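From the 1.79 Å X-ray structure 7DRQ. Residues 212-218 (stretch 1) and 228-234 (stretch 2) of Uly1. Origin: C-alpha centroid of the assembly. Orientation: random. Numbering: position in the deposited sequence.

Stretch 1, residues 212-218: GDLFLHM
Stretch 2 (228-234) VVFNKYL

Antiparallel strands alternate wide, hydrogen-bonded pairs with narrow, non-hydrogen-bonded ones, and two stretches of Uly1 illustrate the rule. Strand 214-218 and strand 228-234 run at 163° to one another, their axes approaching to 4.7 Å, and bury 555 Å² in all. Phi and psi stay in the extended region, from -117/133 at L214 to -143/165 at M218, and N231 is at -143/-180, with psi fully extended.

The register is fixed by four bridges. L216 with N231 and M218 with V229 are the wide pairs, each with CA-CA 5.5 Å; F215 with K232 and H217 with F230 are the narrow ones, with F215 CA to K232 CA 4.4 Å and H217 CA to F230 CA 4.1 Å. Each wide pair closes a two-bond ring: L216 N donates to N231 O at 3.1 Å and N231 N to L216 O at 2.9 Å, while M218 N to V229 O and V229 N to M218 O both measure 2.9 Å. At the far end Y233 N reaches L214 O at 2.8 Å, almost linear at 177°. Between the rings the alpha hydrogens turn inward, so the same carbonyls receive CA-H...O contacts, notably F230 CA to L216 O at 3.0 Å and H217 CA to V229 O at 3.1 Å.

N231 has the most surface covered by its partner strand. It shares a face with L216, M218 and V229; chi1 is p (59°), and the end of its side chain comes nearer the opposing strand. L216, with chi1 t and chi2 p, packs its CB against this group. The selenomethionine M218 (m, t, p) leads its end away.

K232 and F215 lie on the other face with H217 and F230. The lysine (t, t, p, t) extends its aliphatic chain beside the phenylalanine (chi1 m, chi2 86°), bringing CD within 3.7 Å of F215 CE2; methylenes can thus make apolar contact with an aromatic ring while the ammonium remains free for polar partners. One water accepts from K232 NZ and donates to D213 OD2, both at 3.1 Å, linking opposite charges without direct contact. H217 (chi1 p, chi2 -60°) and F230 (chi1 p, chi2 -75°) meet with H217 CB 3.7 Å from F230 CB, and V228 CG1 sits at the imidazole edge, 3.9 Å from H217 CD2.

L214 (t, p) and Y233 (chi1 t, chi2 56°) add an apolar CB-CB contact of 4.0 Å. Beside them a second water donates to D213 OD1 (2.9 Å) and Y233 O (2.7 Å) and accepts from L214 N (2.9 Å), extending the polar link past the last direct backbone bond.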

# COMPACT_ATOMS: atom_id res chain seq x y z
N GLY A 212 8.44 5.22 -17.92
CA GLY A 212 6.99 5.29 -17.97
C GLY A 212 6.27 3.97 -18.07
O GLY A 212 5.08 3.95 -18.41
N ASP A 213 6.94 2.85 -17.80
CA ASP A 213 6.23 1.59 -17.67
C ASP A 213 5.48 1.55 -16.35
O ASP A 213 5.91 2.13 -15.35
CB ASP A 213 7.19 0.41 -17.76
CG ASP A 213 7.41 -0.05 -19.19
OD1 ASP A 213 6.43 -0.12 -19.96
OD2 ASP A 213 8.58 -0.30 -19.55
N LEU A 214 4.33 0.89 -16.36
CA LEU A 214 3.44 0.82 -15.21
C LEU A 214 3.32 -0.63 -14.77
O LEU A 214 3.11 -1.52 -15.60
CB LEU A 214 2.06 1.38 -15.54
CG LEU A 214 0.98 1.20 -14.48
CD1 LEU A 214 1.35 1.91 -13.18
CD2 LEU A 214 -0.36 1.73 -15.00
N PHE A 215 3.46 -0.86 -13.47
CA PHE A 215 3.42 -2.20 -12.90
C PHE A 215 2.46 -2.24 -11.73
O PHE A 215 2.12 -1.21 -11.14
CB PHE A 215 4.80 -2.67 -12.41
CG PHE A 215 5.88 -2.63 -13.45
CD1 PHE A 215 6.59 -1.46 -13.69
CD2 PHE A 215 6.21 -3.78 -14.16
CE1 PHE A 215 7.60 -1.43 -14.64
CE2 PHE A 215 7.23 -3.75 -15.10
CZ PHE A 215 7.92 -2.58 -15.34
N LEU A 216 2.05 -3.45 -11.36
CA LEU A 216 1.20 -3.65 -10.20
C LEU A 216 1.69 -4.86 -9.43
O LEU A 216 2.11 -5.84 -10.04
CB LEU A 216 -0.25 -3.87 -10.61
CG LEU A 216 -1.10 -4.47 -9.49
CD1 LEU A 216 -1.55 -3.37 -8.47
CD2 LEU A 216 -2.25 -5.25 -10.03
N HIS A 217 1.67 -4.80 -8.10
CA HIS A 217 1.85 -6.01 -7.31
C HIS A 217 0.78 -6.14 -6.25
O HIS A 217 0.22 -5.15 -5.78
CB HIS A 217 3.27 -6.14 -6.70
CG HIS A 217 3.53 -5.25 -5.51
ND1 HIS A 217 3.45 -3.87 -5.57
CD2 HIS A 217 3.95 -5.55 -4.26
CE1 HIS A 217 3.78 -3.36 -4.39
NE2 HIS A 217 4.09 -4.36 -3.58
N MSE A 218 0.47 -7.39 -5.91
CA MSE A 218 -0.52 -7.73 -4.90
C MSE A 218 -0.03 -8.96 -4.15
O MSE A 218 0.88 -9.66 -4.60
CB MSE A 218 -1.91 -7.99 -5.51
CG MSE A 218 -2.49 -6.79 -6.28
SE MSE A 218 -4.35 -7.06 -6.80
CE MSE A 218 -5.15 -6.88 -5.04
N VAL A 228 3.83 -12.72 -3.22
CA VAL A 228 3.67 -11.49 -3.97
C VAL A 228 3.64 -11.84 -5.45
O VAL A 228 4.51 -12.59 -5.93
CB VAL A 228 4.80 -10.49 -3.66
CG1 VAL A 228 4.79 -9.34 -4.68
CG2 VAL A 228 4.61 -9.92 -2.24
N VAL A 229 2.63 -11.33 -6.16
CA VAL A 229 2.54 -11.47 -7.61
C VAL A 229 2.57 -10.08 -8.21
O VAL A 229 2.12 -9.11 -7.59
CB VAL A 229 1.26 -12.22 -8.06
CG1 VAL A 229 1.28 -13.68 -7.55
CG2 VAL A 229 0.00 -11.50 -7.59
N PHE A 230 3.14 -9.96 -9.41
CA PHE A 230 3.24 -8.66 -10.05
C PHE A 230 3.10 -8.81 -11.56
O PHE A 230 3.40 -9.86 -12.13
CB PHE A 230 4.55 -7.93 -9.70
CG PHE A 230 5.80 -8.62 -10.19
CD1 PHE A 230 6.29 -9.76 -9.56
CD2 PHE A 230 6.51 -8.11 -11.27
CE1 PHE A 230 7.45 -10.38 -10.00
CE2 PHE A 230 7.67 -8.71 -11.73
CZ PHE A 230 8.14 -9.86 -11.10
N ASN A 231 2.62 -7.75 -12.21
CA ASN A 231 2.44 -7.77 -13.65
C ASN A 231 2.80 -6.40 -14.21
O ASN A 231 3.19 -5.49 -13.47
CB ASN A 231 1.01 -8.18 -14.03
CG ASN A 231 -0.05 -7.26 -13.44
OD1 ASN A 231 0.27 -6.23 -12.85
ND2 ASN A 231 -1.31 -7.64 -13.60
N LYS A 232 2.67 -6.26 -15.52
CA LYS A 232 3.05 -5.05 -16.23
C LYS A 232 1.92 -4.65 -17.15
O LYS A 232 1.25 -5.50 -17.74
CB LYS A 232 4.36 -5.25 -17.02
CG LYS A 232 4.70 -4.07 -17.94
CD LYS A 232 6.09 -4.19 -18.56
CE LYS A 232 6.15 -5.25 -19.63
NZ LYS A 232 7.52 -5.34 -20.23
N TYR A 233 1.70 -3.34 -17.26
CA TYR A 233 0.70 -2.82 -18.18
C TYR A 233 1.28 -2.79 -19.59
O TYR A 233 2.37 -2.27 -19.82
CB TYR A 233 0.26 -1.43 -17.75
CG TYR A 233 -0.76 -0.85 -18.68
CD1 TYR A 233 -1.94 -1.53 -18.95
CD2 TYR A 233 -0.52 0.35 -19.34
CE1 TYR A 233 -2.87 -1.02 -19.82
CE2 TYR A 233 -1.44 0.87 -20.22
CZ TYR A 233 -2.61 0.18 -20.46
OH TYR A 233 -3.54 0.69 -21.34
N LEU A 234 0.55 -3.38 -20.53
CA LEU A 234 0.99 -3.42 -21.93
C LEU A 234 0.19 -2.35 -22.67
O LEU A 234 -0.90 -2.60 -23.19
CB LEU A 234 0.77 -4.81 -22.51
CG LEU A 234 1.36 -5.96 -21.68
CD1 LEU A 234 1.00 -7.31 -22.30
CD2 LEU A 234 2.87 -5.80 -21.54
O HOH W 1 3.76 -0.13 -18.96
O HOH W 2 9.57 -3.23 -19.22